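Local coordinates for uroporphyrinogen-III synthetase (Pseudomonas syringae pv. tomato, PDB 3RE1), which probably catalyses the cyclisation of linear hydroxymethylbilane to uroporphyrinogen III, with loss of water, in porphyrin biosynthesis, at residues L46-L51 against P171-Y176. Residues are numbered along the deposited sequence; the frame is centred on the assembly and turned at random.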
loop_
_atom_site.group_PDB
_atom_site.type_symbol
_atom_site.label_atom_id
_atom_site.label_comp_id
_atom_site.label_asym_id
_atom_site.label_seq_id
_atom_site.Cartn_x
_atom_site.Cartn_y
_atom_site.Cartn_z
ATOM N N LEU A 46 10.076 1.782 3.044
ATOM C CA LEU A 46 9.421 0.484 3.208
ATOM C C LEU A 46 10.053 -0.599 2.374
ATOM O O LEU A 46 10.476 -0.375 1.251
ATOM C CB LEU A 46 7.956 0.556 2.787
ATOM C CG LEU A 46 6.995 1.310 3.674
ATOM C CD1 LEU A 46 7.165 0.834 5.110
ATOM C CD2 LEU A 46 7.291 2.784 3.526
ATOM N N GLU A 47 10.081 -1.794 2.931
ATOM C CA GLU A 47 10.503 -2.946 2.182
ATOM C C GLU A 47 9.545 -4.075 2.478
ATOM O O GLU A 47 9.022 -4.159 3.590
ATOM C CB GLU A 47 11.906 -3.319 2.599
ATOM C CG GLU A 47 12.970 -2.683 1.728
ATOM C CD GLU A 47 13.130 -3.385 0.386
ATOM O OE1 GLU A 47 12.165 -3.375 -0.419
ATOM O OE2 GLU A 47 14.232 -3.938 0.135
ATOM N N THR A 48 9.301 -4.932 1.487
ATOM C CA THR A 48 8.364 -6.046 1.661
ATOM C C THR A 48 9.107 -7.341 1.950
ATOM O O THR A 48 9.818 -7.856 1.087
ATOM C CB THR A 48 7.488 -6.243 0.405
ATOM O OG1 THR A 48 7.315 -4.990 -0.275
ATOM C CG2 THR A 48 6.132 -6.756 0.808
ATOM N N GLU A 49 8.950 -7.866 3.160
ATOM C CA GLU A 49 9.634 -9.110 3.532
ATOM C C GLU A 49 8.714 -10.328 3.724
ATOM O O GLU A 49 7.866 -10.320 4.614
ATOM C CB GLU A 49 10.436 -8.905 4.809
ATOM C CG GLU A 49 11.320 -10.078 5.131
ATOM C CD GLU A 49 11.389 -10.357 6.609
ATOM O OE1 GLU A 49 12.095 -11.309 6.990
ATOM O OE2 GLU A 49 10.736 -9.640 7.395
ATOM N N PRO A 50 8.888 -11.390 2.906
ATOM C CA PRO A 50 8.036 -12.577 3.029
ATOM C C PRO A 50 8.149 -13.211 4.390
ATOM O O PRO A 50 9.169 -13.062 5.065
ATOM C CB PRO A 50 8.570 -13.502 1.944
ATOM C CG PRO A 50 9.056 -12.562 0.894
ATOM C CD PRO A 50 9.750 -11.493 1.710
ATOM N N LEU A 51 7.081 -13.900 4.788
ATOM C CA LEU A 51 7.014 -14.560 6.084
ATOM C C LEU A 51 6.993 -16.092 6.009
ATOM O O LEU A 51 6.483 -16.669 5.050
ATOM C CB LEU A 51 5.786 -14.059 6.835
ATOM C CG LEU A 51 6.135 -12.894 7.733
ATOM C CD1 LEU A 51 4.884 -12.146 8.119
ATOM C CD2 LEU A 51 6.865 -13.429 8.971
ATOM N N PRO A 171 -1.631 -13.420 7.430
ATOM C CA PRO A 171 -0.515 -12.522 7.141
ATOM C C PRO A 171 0.577 -13.231 6.314
ATOM O O PRO A 171 1.252 -14.141 6.784
ATOM C CB PRO A 171 -0.033 -12.139 8.531
ATOM C CG PRO A 171 -0.302 -13.392 9.337
ATOM C CD PRO A 171 -1.661 -13.796 8.857
ATOM N N LEU A 172 0.742 -12.809 5.078
ATOM C CA LEU A 172 1.745 -13.399 4.188
ATOM C C LEU A 172 3.118 -12.708 4.171
ATOM O O LEU A 172 4.056 -13.185 3.540
ATOM C CB LEU A 172 1.184 -13.412 2.781
ATOM C CG LEU A 172 -0.086 -14.237 2.696
ATOM C CD1 LEU A 172 -0.763 -14.033 1.339
ATOM C CD2 LEU A 172 0.252 -15.695 2.930
ATOM N N TYR A 173 3.227 -11.570 4.844
ATOM C CA TYR A 173 4.481 -10.824 4.868
ATOM C C TYR A 173 4.480 -9.697 5.896
ATOM O O TYR A 173 3.474 -9.442 6.577
ATOM C CB TYR A 173 4.784 -10.252 3.495
ATOM C CG TYR A 173 3.758 -9.272 3.043
ATOM C CD1 TYR A 173 3.809 -7.937 3.447
ATOM C CD2 TYR A 173 2.713 -9.674 2.231
ATOM C CE1 TYR A 173 2.826 -7.024 3.042
ATOM C CE2 TYR A 173 1.724 -8.771 1.818
ATOM C CZ TYR A 173 1.784 -7.453 2.224
ATOM O OH TYR A 173 0.821 -6.582 1.767
ATOM N N ARG A 174 5.622 -9.029 5.989
ATOM C CA ARG A 174 5.841 -7.981 6.963
ATOM C C ARG A 174 6.549 -6.831 6.268
ATOM O O ARG A 174 7.204 -7.019 5.209
ATOM C CB ARG A 174 6.705 -8.526 8.113
ATOM C CG ARG A 174 6.968 -7.565 9.262
ATOM C CD ARG A 174 7.311 -8.352 10.545
ATOM N NE ARG A 174 7.578 -7.479 11.700
ATOM C CZ ARG A 174 8.798 -7.128 12.119
ATOM N NH1 ARG A 174 9.886 -7.567 11.483
ATOM N NH2 ARG A 174 8.928 -6.335 13.180
ATOM N N ARG A 175 6.418 -5.638 6.858
ATOM C CA ARG A 175 7.076 -4.452 6.326
ATOM C C ARG A 175 7.967 -3.766 7.361
ATOM O O ARG A 175 7.591 -3.627 8.534
ATOM C CB ARG A 175 6.050 -3.496 5.741
ATOM C CG ARG A 175 5.584 -3.936 4.365
ATOM C CD ARG A 175 4.665 -2.921 3.740
ATOM N NE ARG A 175 4.452 -3.205 2.324
ATOM C CZ ARG A 175 3.632 -2.522 1.523
ATOM N NH1 ARG A 175 2.938 -1.483 1.990
ATOM N NH2 ARG A 175 3.512 -2.878 0.239
ATOM N N TYR A 176 9.160 -3.374 6.915
ATOM C CA TYR A 176 10.137 -2.746 7.788
ATOM C C TYR A 176 10.777 -1.509 7.138
ATOM O O TYR A 176 10.562 -1.220 5.948
ATOM C CB TYR A 176 11.216 -3.763 8.196
ATOM C CG TYR A 176 12.029 -4.288 7.033
ATOM C CD1 TYR A 176 12.829 -3.439 6.283
ATOM C CD2 TYR A 176 11.983 -5.627 6.673
ATOM C CE1 TYR A 176 13.556 -3.897 5.215
ATOM C CE2 TYR A 176 12.717 -6.100 5.595
ATOM C CZ TYR A 176 13.502 -5.227 4.880
ATOM O OH TYR A 176 14.238 -5.673 3.818
HETATM O O HOH W 1 4.596 -15.923 3.021
#
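Two tyrosine rings lie on opposite faces of an antiparallel strand pair. The Tyr173 ring carries the methyl of Thr48 over one face, a CH-pi contact with CG2 4.2 Å from the ring centroid; the same methyl sits at the edge of the Arg175 guanidinium, near its plane. On the other face, the Tyr176 ring meets CB of Glu47 and CB of Glu49 obliquely. Its CG occupies the crowded position between backbone N and carbonyl carbon (chi1 63°), which brings the ring beside the Glu47 side chain, both pointing the same way, with CE1 of Tyr176 3.7 Å from CG of Glu47. The Glu47 carboxylate plane stands almost perpendicular to that ring.

The backbones are held most firmly at the hydrogen-bonded pair Glu49–Arg174, where Glu49 N donates to Arg174 O at 2.8 Å, nearly along the C=O axis, and Arg174 N returns a bond of 2.9 Å to Glu49 O. At Glu47–Tyr176, Glu47 N gives a bent bond to Tyr176 O (137° at the hydrogen), and the reverse bond is weak. Beyond Pro50, whose CB points away from the partner strand, the ladder ends in a weak bond from Leu51 N to Leu172 O; one water donates to both Leu172 O and Leu51 O.

Strand 47-50 is an edge of the mixed sheet, pairing with strand 166-176, whose other neighbour is strand 143-148. Pro76 of helix 75-88 packs on Thr48 and Tyr173, while Gln203 of helix 202-205 touches Leu46 and Arg175, so the ribbon spans the junction between the two lobes of the HemD fold.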